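Local coordinates for protein glucose-1-phosphate uridylyltransferase (Sphingomonas elodea, PDB 2UX8) that probably catalyses the transfer of a uridylyl group from UTP to alpha-D-glucose 1-phosphate, giving UDP-glucose and diphosphate, at residues 10-15 with 131-136; 142-147 with 259-264; 152-157 with 215-220; 182-187 with 206-211; 189-194 with 253-258. All blocks are in the same frame, centred on the assembly; numbering follows the deposited sequence.

Contact 1: residues 10-15 with 131-136; sequences TIKPLR and GDEPFA
Arg15 and Glu133 form a salt bridge in which guanidinium and carboxylate are nearly coplanar, only 3° apart, although the two side chains cross at about a right angle. Arg15 NE donates to the syn lone pair of Glu133 OE1 at 2.9 Å and 167°, within the guanidinium plane. Arg15 NH2 turns to OE2 of the same carboxylate, though the very short modelled separation there is doubtful. OE2 also has a salt bridge to Lys16, and a second cation of this kind would be expected to stabilise the carboxylate in its charged form. Water 1 donates to Glu133 OE1 and to Pro134 O (2.6 Å), and weakly accepts from Arg15 N, tying the salt bridge to both backbones. Lys12, with CG anti to its carbonyl carbon (chi1 -62°), runs extended across Glu133 at about a right angle; Lys12 CD lies 3.3 Å from Glu133 CG, and NZ stays 4.2 Å from Glu133 OE2, beyond salt-bridge range. Further along, the Pro134 ring lies against the other backbone, CG 3.3 Å from Lys12 O, and touches Leu14 CB at 3.9 Å. An alanine in place of Pro134 would probably open a gap beside Lys12 O and Leu14 CB, because ring atoms CG and CD make those contacts. The loop 10-15 leads into strand 16-21, to which Ala136 bonds through Lys16 and Val18, while Phe135 pairs with Leu218 of strand 215-218. Tyr158 of helix 150-161 packs on both Leu14 and Pro134.

Contact 2: residues 142-147 with 259-264; sequences DFMFGQ and GTRYDC
Asp142 and Arg261 meet at the firmer end of this antiparallel pair of strands. Arg261 grips side-on, its NE (3.0 Å) and NH2 (2.9 Å) both donating to Asp142 OD2 in a salt bridge. OD2 lies in the guanidinium plane, but the carboxylate is turned 75° against it, and both nitrogens come from one face of that carboxylate: NH2 on the syn side, NE from well above. Asp142 OD1 is engaged separately, by Gly214 N and weakly by O6 of the bound glucose 1-phosphate, so Arg261 is a second-shell partner of a sugar-binding residue. Beside the pair, Met144 SD rests on Arg261 CG at 3.3 Å. On the other face of the sheet Tyr262 CD1 meets the edge of the Phe143 ring 3.9 Å from CD2; past the end of strand 260-263, Cys264 SG touches Phe143 CB at 3.7 Å. Reciprocal backbone bonds join Phe143 with Tyr262 and Phe145 with Thr260. Toward Gly146 and Gly259 the contact thins and becomes more exposed: Phe145 has CG anti to its backbone N (chi1 -162°) and its ring leads away, leaving CB to touch the edge of the Tyr262 ring at CE1, 3.9 Å away. Helix 267-279 covers the Phe143 and Tyr262 face through Val277, Ala273 and Ala276, and Tyr50 stacks edge-to-face on Phe143; Ile213 of strand 210-213 and Arg215 of strand 215-218 back the Asp142 and Met144 face.

Contact 3: residues 152-157 with 215-220; sequences KQMVDA and RYILQP
Met154 reaches from its helix to the strand and crosses the Arg215 side chain at about a right angle. Its thioether does the touching: SD lies 3.7 Å from Arg215 CB, and CE, bent round by chi3 of 79°, comes 3.6 Å from the backbone oxygen Arg215 O. Of the Arg215 side chain, CB is the atom that meets Met154; the chain bends at chi2, and its guanidinium leads away to a salt bridge with Glu54 and a weak bond to Leu139 O. Ile217, two residues on and also directed at the helix, comes the opposite way, strand to helix. With CD1 anti to CA (chi2 -172°) its chain is stretched out, bringing CD1 to 4.1 Å from Met154 CB and 4.0 Å from Val155 N, against the helix backbone. Tyr216, between the two, points away from the helix and touches the bound glucose 1-phosphate, so the strand presents one side to the helix and the other to the ligand. No hydrogen bond crosses the contact. An alanine in place of Met154 would probably open a gap beside Arg215 CB and Arg215 O, where SD and CE now lie, while the CB contact with Ile217 CD1 would remain. The helix and strand segments run 30° from parallel with their axes 9.4 Å apart, a helix laid on a sheet. Strand 215-218 is bonded to strand 135-138 through Val137 and Phe135 and to strand 164-170 through Leu165 and Cys167, while Tyr158 of helix 150-161 extends the cover over Ile217.

Contact 4: residues 182-187 with 206-211; sequences ITPGTQ and APSNLS
Leu210 holds CG between its backbone N and carbonyl carbon (chi1 80°), which sets it 3.6 Å from Ile182 CB with the two side chains crossing at about a right angle. Ser208 OG takes the same kind of position (chi1 76°), which turns the hydroxyl toward Ile182 O, to which it donates a hydrogen bond whose modelled length, very short, is doubtful. Leu210 N in turn gives Ser208 OG a weak bond, so the hydroxyl links the turn ahead of strand 210-213 to the neighbouring backbone. Ile182 N donates to Leu210 O at 3.0 Å, a fairly straight bond (161° at the hydrogen). Both backbone polar groups of Ile182 are thus engaged by the segment 206-211, one by main chain and one by side chain. Around these bonds the packing is largely apolar: Leu210 CD2 lies 3.7 Å from Pro184 CD, obliquely over the proline, and Leu210 CD1 approaches Ile182 CD1 at 4.1 Å. Toward the more exposed margin Thr183 OG1 touches Pro207 CB at 3.7 Å. Thr192 and Val194 of strand 191-198, with Ile166 and Ala168 of strand 164-170, close round Ile182 and Leu210, while Ser211 OG turns away to Glu169 O. The contact ties strand 181-188 of a beta hairpin to the lead-in of strand 210-213, the strand that follows the hairpin in a GT-A nucleotidyltransferase, and flanks the sugar-phosphate pocket: Tyr179 and Gly180 lie just ahead of Ile182, and Val212, Ile213 and Gly214 follow Ser211.

Contact 5: residues 189-194 with 253-258; sequences GVLTEV and HGVTFQ
His253, Val190 and Leu191 carry this pairing of antiparallel strands. His253 lies alongside Glu193, both pointing the same way, with Glu193 CG at the edge of the imidazole, 3.7 Å from CE1; the carboxylate is turned 53° from the ring and stays apart from it, Glu193 OE1 reaching instead, weakly, to Thr186 OG1. The root of the histidine closes on Leu191, whose CD2 sits 3.9 Å from His253 CB. Leu191 then runs side by side with Val255, CD2 to CG2 3.7 Å, so these four residues line one face of the sheet. Val190, at the end of the pair, wedges CG1 against Val255 CG1 at 3.7 Å and slides CG2 past Thr256 in the opposite direction, 3.6 Å from OG1. Val190 O accepts twice from Thr256: from N at 3.3 Å, and from OG1, which lies between Thr256 N and C (chi1 53°) and meets a lone pair in the carbonyl plane. Between these anchoring residues Gly254 N donates to Thr192 O at 2.8 Å, and the return bond from Thr192 N is weak. Helix 150-161 flanks the histidine face through Val161. Strand 191-198 is also the second arm of a hairpin with strand 181-188, and 252-256 runs parallel to 164-170; the contact thereby joins the hairpin to the mixed central sheet, consistent with the GT-A fold of this nucleotidyltransferase family.

How the contacts relate
Contacts 1, 3, 4 and 5 all reach the same mixed sheet, whereas contact 2 is a separate two-stranded one. Contact 1 touches contact 3 where Phe135 O meets Leu218 N at 2.7 Å, their centres 11 Å apart. The centres of contacts 4 and 5 are about 10 Å apart, and the two share the hairpin, Gly185 N facing Glu193 O at 2.7 Å. Helix 150-161 brings Met154 of contact 3 against Val255 of contact 5, and Phe257 carries contact 5 on to Phe145 of contact 2. Around glucose 1-phosphate, the side chains of Asp142 (about 3 Å from the ligand) and Tyr216 (about 4 Å) line the pocket; that of Ser211 stands about 5 Å from the ligand.

Contact 1: residues 10-15 with 131-136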
# COMPACT_ATOMS: atom_id res chain seq x y z
N THR C 10 33.05 22.11 17.02
CA THR C 10 33.63 20.78 16.96
C THR C 10 33.18 20.20 15.62
O THR C 10 32.66 20.91 14.77
CB THR C 10 33.05 19.93 18.11
OG1 THR C 10 33.40 20.51 19.36
CG2 THR C 10 33.55 18.50 18.06
N ILE C 11 33.40 18.90 15.43
CA ILE C 11 32.96 18.22 14.22
C ILE C 11 32.24 17.03 14.79
O ILE C 11 32.73 16.37 15.71
CB ILE C 11 34.12 17.76 13.34
CG1 ILE C 11 34.81 18.98 12.74
CG2 ILE C 11 33.61 16.85 12.22
CD1 ILE C 11 36.01 18.64 11.86
N LYS C 12 31.05 16.76 14.26
CA LYS C 12 30.25 15.66 14.74
C LYS C 12 30.62 14.34 14.13
O LYS C 12 31.31 14.28 13.11
CB LYS C 12 28.77 15.94 14.49
CG LYS C 12 28.23 17.16 15.21
CD LYS C 12 26.75 17.29 14.93
CE LYS C 12 26.13 18.53 15.55
NZ LYS C 12 24.70 18.64 15.11
N PRO C 13 30.19 13.26 14.77
CA PRO C 13 30.46 11.91 14.31
C PRO C 13 29.49 11.59 13.18
O PRO C 13 28.54 12.35 12.96
CB PRO C 13 30.20 11.07 15.55
CG PRO C 13 29.07 11.80 16.20
CD PRO C 13 29.46 13.25 16.06
N LEU C 14 29.73 10.52 12.44
CA LEU C 14 28.76 10.18 11.41
C LEU C 14 27.96 9.00 11.87
O LEU C 14 28.41 7.85 11.85
CB LEU C 14 29.40 9.90 10.05
CG LEU C 14 30.46 8.84 9.91
CD1 LEU C 14 30.48 8.36 8.49
CD2 LEU C 14 31.78 9.44 10.30
N ARG C 15 26.77 9.32 12.32
CA ARG C 15 25.82 8.35 12.80
C ARG C 15 24.78 8.32 11.70
O ARG C 15 23.67 7.85 11.91
CB ARG C 15 25.22 8.85 14.11
CG ARG C 15 25.09 10.38 14.19
CD ARG C 15 24.01 10.83 15.17
NE ARG C 15 23.52 12.17 14.87
CZ ARG C 15 22.36 12.67 15.31
NH1 ARG C 15 21.58 11.93 16.08
NH2 ARG C 15 21.98 13.89 14.97
N GLY C 131 21.71 17.66 8.76
CA GLY C 131 22.10 18.83 9.52
C GLY C 131 23.53 19.27 9.35
O GLY C 131 23.99 19.40 8.21
N ASP C 132 24.22 19.54 10.44
CA ASP C 132 25.63 19.91 10.34
C ASP C 132 26.40 18.68 10.78
O ASP C 132 27.08 18.69 11.80
CB ASP C 132 26.00 21.07 11.26
CG ASP C 132 27.19 21.87 10.73
OD1 ASP C 132 27.98 22.36 11.55
OD2 ASP C 132 27.32 22.03 9.49
N GLU C 133 26.30 17.61 10.01
CA GLU C 133 26.99 16.37 10.35
C GLU C 133 27.52 15.74 9.10
O GLU C 133 27.00 15.97 8.02
CB GLU C 133 26.02 15.37 11.00
CG GLU C 133 25.44 15.79 12.34
CD GLU C 133 24.79 14.64 13.11
OE1 GLU C 133 25.42 13.56 13.23
OE2 GLU C 133 23.67 14.82 13.63
N PRO C 134 28.60 14.98 9.22
CA PRO C 134 29.14 14.32 8.03
C PRO C 134 28.17 13.16 7.76
O PRO C 134 27.52 12.68 8.68
CB PRO C 134 30.53 13.87 8.50
CG PRO C 134 30.35 13.70 9.98
CD PRO C 134 29.53 14.89 10.36
N PHE C 135 28.05 12.72 6.52
CA PHE C 135 27.12 11.64 6.24
C PHE C 135 27.64 10.69 5.18
O PHE C 135 28.53 11.04 4.41
CB PHE C 135 25.77 12.24 5.81
CG PHE C 135 25.85 13.10 4.59
CD1 PHE C 135 25.48 12.60 3.34
CD2 PHE C 135 26.34 14.40 4.67
CE1 PHE C 135 25.61 13.39 2.19
CE2 PHE C 135 26.48 15.19 3.54
CZ PHE C 135 26.11 14.68 2.29
N ALA C 136 27.08 9.48 5.16
CA ALA C 136 27.45 8.46 4.18
C ALA C 136 26.34 8.35 3.13
O ALA C 136 25.21 8.78 3.35
CB ALA C 136 27.64 7.12 4.88
O HOH W 1 25.88 11.91 10.56

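Contact 2: residues 142-147 with 259-264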
# COMPACT_ATOMS: atom_id res chain seq x y z
N ASP C 142 25.20 -1.28 -6.20
CA ASP C 142 26.61 -1.64 -6.14
C ASP C 142 26.78 -2.62 -4.97
O ASP C 142 26.96 -2.22 -3.82
CB ASP C 142 27.48 -0.40 -5.98
CG ASP C 142 27.80 0.26 -7.31
OD1 ASP C 142 28.11 1.47 -7.34
OD2 ASP C 142 27.74 -0.44 -8.34
N PHE C 143 26.68 -3.90 -5.30
CA PHE C 143 26.80 -4.97 -4.33
C PHE C 143 28.29 -5.14 -4.02
O PHE C 143 29.09 -5.52 -4.88
CB PHE C 143 26.19 -6.25 -4.93
CG PHE C 143 26.15 -7.40 -3.99
CD1 PHE C 143 25.26 -7.41 -2.93
CD2 PHE C 143 27.07 -8.44 -4.11
CE1 PHE C 143 25.29 -8.45 -1.99
CE2 PHE C 143 27.10 -9.48 -3.18
CZ PHE C 143 26.21 -9.48 -2.12
N MET C 144 28.66 -4.80 -2.79
CA MET C 144 30.05 -4.89 -2.36
C MET C 144 30.30 -6.14 -1.53
O MET C 144 29.94 -6.20 -0.35
CB MET C 144 30.43 -3.63 -1.57
CG MET C 144 30.12 -2.34 -2.30
SD MET C 144 30.96 -2.21 -3.90
CE MET C 144 32.40 -1.24 -3.43
N PHE C 145 30.93 -7.12 -2.14
CA PHE C 145 31.21 -8.38 -1.48
C PHE C 145 32.62 -8.45 -0.88
O PHE C 145 33.61 -8.35 -1.59
CB PHE C 145 31.02 -9.52 -2.50
CG PHE C 145 30.85 -10.86 -1.87
CD1 PHE C 145 30.12 -11.01 -0.70
CD2 PHE C 145 31.39 -11.99 -2.48
CE1 PHE C 145 29.91 -12.25 -0.15
CE2 PHE C 145 31.19 -13.24 -1.93
CZ PHE C 145 30.45 -13.38 -0.77
N GLY C 146 32.69 -8.62 0.44
CA GLY C 146 33.98 -8.71 1.10
C GLY C 146 33.90 -8.42 2.58
O GLY C 146 32.87 -7.94 3.06
N GLN C 147 34.96 -8.73 3.32
CA GLN C 147 34.98 -8.45 4.76
C GLN C 147 36.26 -7.70 5.05
O GLN C 147 37.33 -8.12 4.63
CB GLN C 147 34.97 -9.72 5.61
CG GLN C 147 34.59 -11.01 4.91
CD GLN C 147 34.30 -12.13 5.92
OE1 GLN C 147 35.08 -12.38 6.83
NE2 GLN C 147 33.16 -12.79 5.74
N GLY C 259 37.86 -6.37 -1.75
CA GLY C 259 36.82 -7.34 -2.03
C GLY C 259 36.39 -7.10 -3.46
O GLY C 259 37.04 -6.34 -4.17
N THR C 260 35.33 -7.76 -3.90
CA THR C 260 34.87 -7.54 -5.26
C THR C 260 33.48 -6.91 -5.29
O THR C 260 32.62 -7.17 -4.44
CB THR C 260 34.89 -8.83 -6.08
OG1 THR C 260 34.24 -9.87 -5.35
CG2 THR C 260 36.31 -9.24 -6.39
N ARG C 261 33.29 -6.06 -6.28
CA ARG C 261 32.03 -5.37 -6.43
C ARG C 261 31.27 -5.91 -7.62
O ARG C 261 31.83 -6.14 -8.68
CB ARG C 261 32.30 -3.88 -6.59
CG ARG C 261 31.14 -3.07 -7.09
CD ARG C 261 31.57 -2.33 -8.33
NE ARG C 261 30.52 -1.50 -8.90
CZ ARG C 261 30.58 -0.99 -10.13
NH1 ARG C 261 31.63 -1.23 -10.90
NH2 ARG C 261 29.57 -0.26 -10.59
N TYR C 262 29.97 -6.13 -7.44
CA TYR C 262 29.15 -6.62 -8.53
C TYR C 262 28.12 -5.57 -8.87
O TYR C 262 27.41 -5.07 -8.00
CB TYR C 262 28.45 -7.93 -8.13
CG TYR C 262 29.41 -9.05 -7.85
CD1 TYR C 262 30.02 -9.16 -6.60
CD2 TYR C 262 29.75 -9.97 -8.84
CE1 TYR C 262 30.96 -10.16 -6.35
CE2 TYR C 262 30.69 -10.97 -8.60
CZ TYR C 262 31.29 -11.07 -7.35
OH TYR C 262 32.23 -12.04 -7.10
N ASP C 263 28.06 -5.22 -10.14
CA ASP C 263 27.12 -4.22 -10.60
C ASP C 263 25.75 -4.85 -10.82
O ASP C 263 25.43 -5.30 -11.91
CB ASP C 263 27.63 -3.58 -11.90
CG ASP C 263 26.80 -2.38 -12.33
OD1 ASP C 263 25.89 -1.97 -11.58
OD2 ASP C 263 27.07 -1.84 -13.42
N CYS C 264 24.94 -4.90 -9.77
CA CYS C 264 23.60 -5.46 -9.89
C CYS C 264 22.70 -4.48 -10.61
O CYS C 264 21.49 -4.61 -10.61
CB CYS C 264 23.06 -5.78 -8.51
SG CYS C 264 24.00 -7.13 -7.78

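Contact 3: residues 152-157 with 215-220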
# COMPACT_ATOMS: atom_id res chain seq x y z
N LYS C 152 32.75 -0.03 6.16
CA LYS C 152 33.61 -0.15 7.33
C LYS C 152 35.05 0.15 6.94
O LYS C 152 35.74 0.88 7.64
CB LYS C 152 33.50 -1.55 7.95
CG LYS C 152 34.39 -1.72 9.18
CD LYS C 152 34.01 -0.71 10.26
CE LYS C 152 35.12 -0.50 11.28
NZ LYS C 152 35.49 -1.74 11.99
N GLN C 153 35.51 -0.42 5.83
CA GLN C 153 36.87 -0.16 5.37
C GLN C 153 37.04 1.34 5.17
O GLN C 153 38.07 1.91 5.52
CB GLN C 153 37.15 -0.89 4.06
CG GLN C 153 37.00 -2.39 4.17
CD GLN C 153 37.43 -3.13 2.91
OE1 GLN C 153 37.13 -4.31 2.75
NE2 GLN C 153 38.13 -2.44 2.03
N MET C 154 36.02 1.97 4.62
CA MET C 154 36.05 3.40 4.36
C MET C 154 36.07 4.25 5.61
O MET C 154 36.80 5.25 5.68
CB MET C 154 34.87 3.81 3.49
CG MET C 154 35.12 3.59 2.01
SD MET C 154 33.75 4.09 1.00
CE MET C 154 33.95 5.84 0.95
N VAL C 155 35.26 3.86 6.59
CA VAL C 155 35.21 4.61 7.84
C VAL C 155 36.56 4.47 8.56
O VAL C 155 37.02 5.40 9.23
CB VAL C 155 34.04 4.11 8.74
CG1 VAL C 155 34.32 2.73 9.24
CG2 VAL C 155 33.85 5.05 9.90
N ASP C 156 37.19 3.32 8.40
CA ASP C 156 38.50 3.07 9.00
C ASP C 156 39.49 4.11 8.50
O ASP C 156 40.30 4.64 9.28
CB ASP C 156 39.00 1.67 8.62
CG ASP C 156 38.42 0.59 9.52
OD1 ASP C 156 38.48 -0.61 9.15
OD2 ASP C 156 37.91 0.93 10.61
N ALA C 157 39.44 4.39 7.21
CA ALA C 157 40.32 5.38 6.61
C ALA C 157 39.86 6.78 6.97
O ALA C 157 40.65 7.71 6.99
CB ALA C 157 40.34 5.24 5.10
N ARG C 215 29.66 4.46 -3.03
CA ARG C 215 29.94 4.46 -1.59
C ARG C 215 30.61 5.80 -1.28
O ARG C 215 31.69 6.09 -1.80
CB ARG C 215 30.86 3.28 -1.23
CG ARG C 215 30.22 2.19 -0.36
CD ARG C 215 28.86 1.76 -0.88
NE ARG C 215 28.44 0.44 -0.42
CZ ARG C 215 27.50 -0.27 -1.05
NH1 ARG C 215 26.91 0.24 -2.11
NH2 ARG C 215 27.17 -1.49 -0.64
N TYR C 216 29.96 6.63 -0.46
CA TYR C 216 30.50 7.95 -0.12
C TYR C 216 30.44 8.29 1.37
O TYR C 216 29.60 7.78 2.12
CB TYR C 216 29.74 9.08 -0.82
CG TYR C 216 29.46 8.93 -2.31
CD1 TYR C 216 28.64 7.91 -2.79
CD2 TYR C 216 29.93 9.87 -3.22
CE1 TYR C 216 28.30 7.84 -4.15
CE2 TYR C 216 29.61 9.80 -4.57
CZ TYR C 216 28.79 8.79 -5.02
OH TYR C 216 28.46 8.75 -6.35
N ILE C 217 31.34 9.17 1.78
CA ILE C 217 31.39 9.71 3.13
C ILE C 217 31.65 11.17 2.86
O ILE C 217 32.74 11.54 2.43
CB ILE C 217 32.54 9.16 3.96
CG1 ILE C 217 32.23 7.72 4.35
CG2 ILE C 217 32.74 10.02 5.19
CD1 ILE C 217 33.21 7.12 5.34
N LEU C 218 30.66 12.01 3.09
CA LEU C 218 30.79 13.43 2.80
C LEU C 218 30.63 14.36 3.98
O LEU C 218 29.99 14.03 4.97
CB LEU C 218 29.76 13.80 1.74
CG LEU C 218 29.95 12.96 0.48
CD1 LEU C 218 28.69 13.02 -0.33
CD2 LEU C 218 31.17 13.47 -0.31
N GLN C 219 31.22 15.54 3.86
CA GLN C 219 31.14 16.55 4.90
C GLN C 219 29.93 17.42 4.64
O GLN C 219 29.54 17.63 3.49
CB GLN C 219 32.42 17.40 4.93
CG GLN C 219 33.64 16.60 5.33
CD GLN C 219 33.49 16.00 6.72
OE1 GLN C 219 33.82 14.84 6.94
NE2 GLN C 219 33.00 16.79 7.65
N PRO C 220 29.32 17.93 5.71
CA PRO C 220 28.13 18.78 5.62
C PRO C 220 28.21 19.94 4.63
O PRO C 220 27.17 20.42 4.16
CB PRO C 220 27.91 19.23 7.07
CG PRO C 220 29.29 19.15 7.67
CD PRO C 220 29.80 17.86 7.10

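Contact 4: residues 182-187 with 206-211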
# COMPACT_ATOMS: atom_id res chain seq x y z
N ILE C 182 37.96 10.15 -11.66
CA ILE C 182 38.87 10.84 -10.76
C ILE C 182 40.21 11.17 -11.40
O ILE C 182 40.75 10.39 -12.19
CB ILE C 182 39.15 9.97 -9.53
CG1 ILE C 182 37.85 9.65 -8.80
CG2 ILE C 182 40.14 10.68 -8.61
CD1 ILE C 182 37.99 8.63 -7.69
N THR C 183 40.75 12.33 -11.04
CA THR C 183 42.06 12.78 -11.50
C THR C 183 42.89 12.48 -10.25
O THR C 183 42.86 13.23 -9.27
CB THR C 183 42.05 14.28 -11.80
OG1 THR C 183 41.09 14.55 -12.83
CG2 THR C 183 43.41 14.74 -12.27
N PRO C 184 43.64 11.37 -10.26
CA PRO C 184 44.48 10.93 -9.14
C PRO C 184 45.71 11.73 -8.78
O PRO C 184 46.36 12.32 -9.64
CB PRO C 184 44.84 9.51 -9.53
CG PRO C 184 45.07 9.66 -10.99
CD PRO C 184 43.88 10.51 -11.43
N GLY C 185 46.02 11.72 -7.48
CA GLY C 185 47.18 12.41 -6.96
C GLY C 185 48.03 11.36 -6.27
O GLY C 185 48.22 10.27 -6.80
N THR C 186 48.53 11.67 -5.08
CA THR C 186 49.37 10.75 -4.32
C THR C 186 48.64 9.49 -3.85
O THR C 186 47.51 9.57 -3.39
CB THR C 186 49.96 11.46 -3.07
OG1 THR C 186 50.48 12.74 -3.42
CG2 THR C 186 51.06 10.62 -2.44
N GLN C 187 49.29 8.33 -3.94
CA GLN C 187 48.70 7.08 -3.47
C GLN C 187 49.41 6.72 -2.18
O GLN C 187 50.63 6.78 -2.11
CB GLN C 187 48.90 5.94 -4.45
CG GLN C 187 48.43 6.20 -5.86
CD GLN C 187 48.66 4.98 -6.75
OE1 GLN C 187 47.91 4.01 -6.68
NE2 GLN C 187 49.71 5.03 -7.57
N ALA C 206 38.90 11.10 -21.05
CA ALA C 206 38.99 10.53 -19.72
C ALA C 206 40.33 10.86 -19.04
O ALA C 206 41.38 10.39 -19.47
CB ALA C 206 38.82 9.02 -19.79
N PRO C 207 40.30 11.68 -17.98
CA PRO C 207 41.53 12.05 -17.28
C PRO C 207 42.30 10.82 -16.77
O PRO C 207 43.51 10.88 -16.56
CB PRO C 207 41.02 12.91 -16.13
CG PRO C 207 39.85 13.61 -16.75
CD PRO C 207 39.16 12.49 -17.51
N SER C 208 41.58 9.72 -16.55
CA SER C 208 42.18 8.48 -16.07
C SER C 208 41.18 7.34 -16.15
O SER C 208 40.21 7.40 -16.91
CB SER C 208 42.64 8.63 -14.61
OG SER C 208 41.54 8.59 -13.72
N ASN C 209 41.41 6.31 -15.35
CA ASN C 209 40.54 5.15 -15.33
C ASN C 209 39.82 4.89 -14.01
O ASN C 209 38.84 4.15 -13.99
CB ASN C 209 41.32 3.90 -15.73
CG ASN C 209 41.61 3.82 -17.21
OD1 ASN C 209 42.48 4.53 -17.73
ND2 ASN C 209 40.88 2.97 -17.91
N LEU C 210 40.28 5.48 -12.91
CA LEU C 210 39.60 5.20 -11.65
C LEU C 210 38.31 6.01 -11.50
O LEU C 210 38.31 7.23 -11.38
CB LEU C 210 40.52 5.39 -10.43
CG LEU C 210 40.84 6.75 -9.84
CD1 LEU C 210 41.46 6.54 -8.47
CD2 LEU C 210 41.77 7.52 -10.76
N SER C 211 37.21 5.27 -11.52
CA SER C 211 35.87 5.82 -11.42
C SER C 211 35.34 5.87 -10.00
O SER C 211 35.94 5.31 -9.08
CB SER C 211 34.93 4.98 -12.28
OG SER C 211 35.05 3.61 -11.95

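Contact 5: residues 189-194 with 253-258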
# COMPACT_ATOMS: atom_id res chain seq x y z
N GLY C 189 48.91 3.60 -0.18
CA GLY C 189 48.36 2.29 0.11
C GLY C 189 47.01 2.09 -0.56
O GLY C 189 46.93 1.88 -1.76
N VAL C 190 45.95 2.18 0.24
CA VAL C 190 44.59 2.00 -0.24
C VAL C 190 43.96 3.33 -0.65
O VAL C 190 43.01 3.37 -1.44
CB VAL C 190 43.74 1.32 0.87
CG1 VAL C 190 42.43 2.05 1.08
CG2 VAL C 190 43.50 -0.14 0.50
N LEU C 191 44.50 4.41 -0.11
CA LEU C 191 44.01 5.74 -0.41
C LEU C 191 44.70 6.30 -1.63
O LEU C 191 45.79 5.88 -1.99
CB LEU C 191 44.25 6.68 0.77
CG LEU C 191 43.48 6.30 2.03
CD1 LEU C 191 43.91 7.15 3.20
CD2 LEU C 191 41.99 6.45 1.74
N THR C 192 44.05 7.28 -2.25
CA THR C 192 44.59 7.92 -3.42
C THR C 192 43.90 9.28 -3.55
O THR C 192 42.68 9.37 -3.65
CB THR C 192 44.38 7.02 -4.68
OG1 THR C 192 43.94 7.82 -5.78
CG2 THR C 192 43.37 5.91 -4.40
N GLU C 193 44.70 10.35 -3.50
CA GLU C 193 44.19 11.71 -3.58
C GLU C 193 43.39 12.01 -4.84
O GLU C 193 43.79 11.65 -5.94
CB GLU C 193 45.35 12.70 -3.49
CG GLU C 193 45.81 12.99 -2.08
CD GLU C 193 47.19 13.62 -2.03
OE1 GLU C 193 47.58 14.29 -3.02
OE2 GLU C 193 47.88 13.45 -1.00
N VAL C 194 42.25 12.67 -4.67
CA VAL C 194 41.42 13.06 -5.81
C VAL C 194 41.71 14.53 -6.07
O VAL C 194 41.41 15.39 -5.24
CB VAL C 194 39.90 12.86 -5.50
CG1 VAL C 194 39.61 13.33 -4.12
CG2 VAL C 194 39.04 13.65 -6.50
N HIS C 253 39.85 11.77 -0.62
CA HIS C 253 40.52 10.56 -1.07
C HIS C 253 39.62 9.50 -1.66
O HIS C 253 38.43 9.42 -1.34
CB HIS C 253 41.28 9.95 0.09
CG HIS C 253 42.21 10.90 0.78
ND1 HIS C 253 43.41 11.28 0.24
CD2 HIS C 253 42.08 11.58 1.94
CE1 HIS C 253 44.00 12.15 1.04
NE2 HIS C 253 43.21 12.35 2.08
N GLY C 254 40.21 8.68 -2.52
CA GLY C 254 39.50 7.59 -3.13
C GLY C 254 39.95 6.36 -2.36
O GLY C 254 41.13 6.24 -2.04
N VAL C 255 39.02 5.47 -2.06
CA VAL C 255 39.34 4.25 -1.33
C VAL C 255 39.11 3.03 -2.21
O VAL C 255 38.07 2.91 -2.85
CB VAL C 255 38.48 4.12 -0.07
CG1 VAL C 255 38.90 2.91 0.72
CG2 VAL C 255 38.59 5.39 0.77
N THR C 256 40.09 2.14 -2.27
CA THR C 256 39.93 0.94 -3.06
C THR C 256 39.47 -0.16 -2.11
O THR C 256 40.03 -0.36 -1.04
CB THR C 256 41.23 0.55 -3.79
OG1 THR C 256 42.30 0.48 -2.85
CG2 THR C 256 41.57 1.58 -4.85
N PHE C 257 38.41 -0.85 -2.53
CA PHE C 257 37.79 -1.89 -1.74
C PHE C 257 38.51 -3.23 -1.73
O PHE C 257 38.89 -3.75 -2.78
CB PHE C 257 36.35 -2.07 -2.23
CG PHE C 257 35.58 -3.13 -1.52
CD1 PHE C 257 35.52 -3.15 -0.12
CD2 PHE C 257 34.88 -4.10 -2.23
CE1 PHE C 257 34.77 -4.12 0.55
CE2 PHE C 257 34.13 -5.07 -1.59
CZ PHE C 257 34.07 -5.09 -0.19
N GLN C 258 38.69 -3.79 -0.53
CA GLN C 258 39.34 -5.08 -0.35
C GLN C 258 38.24 -6.13 -0.50
O GLN C 258 37.75 -6.69 0.48
CB GLN C 258 39.93 -5.16 1.04
CG GLN C 258 40.64 -3.91 1.45
CD GLN C 258 42.09 -3.91 1.05
OE1 GLN C 258 42.96 -4.06 1.89
NE2 GLN C 258 42.35 -3.75 -0.25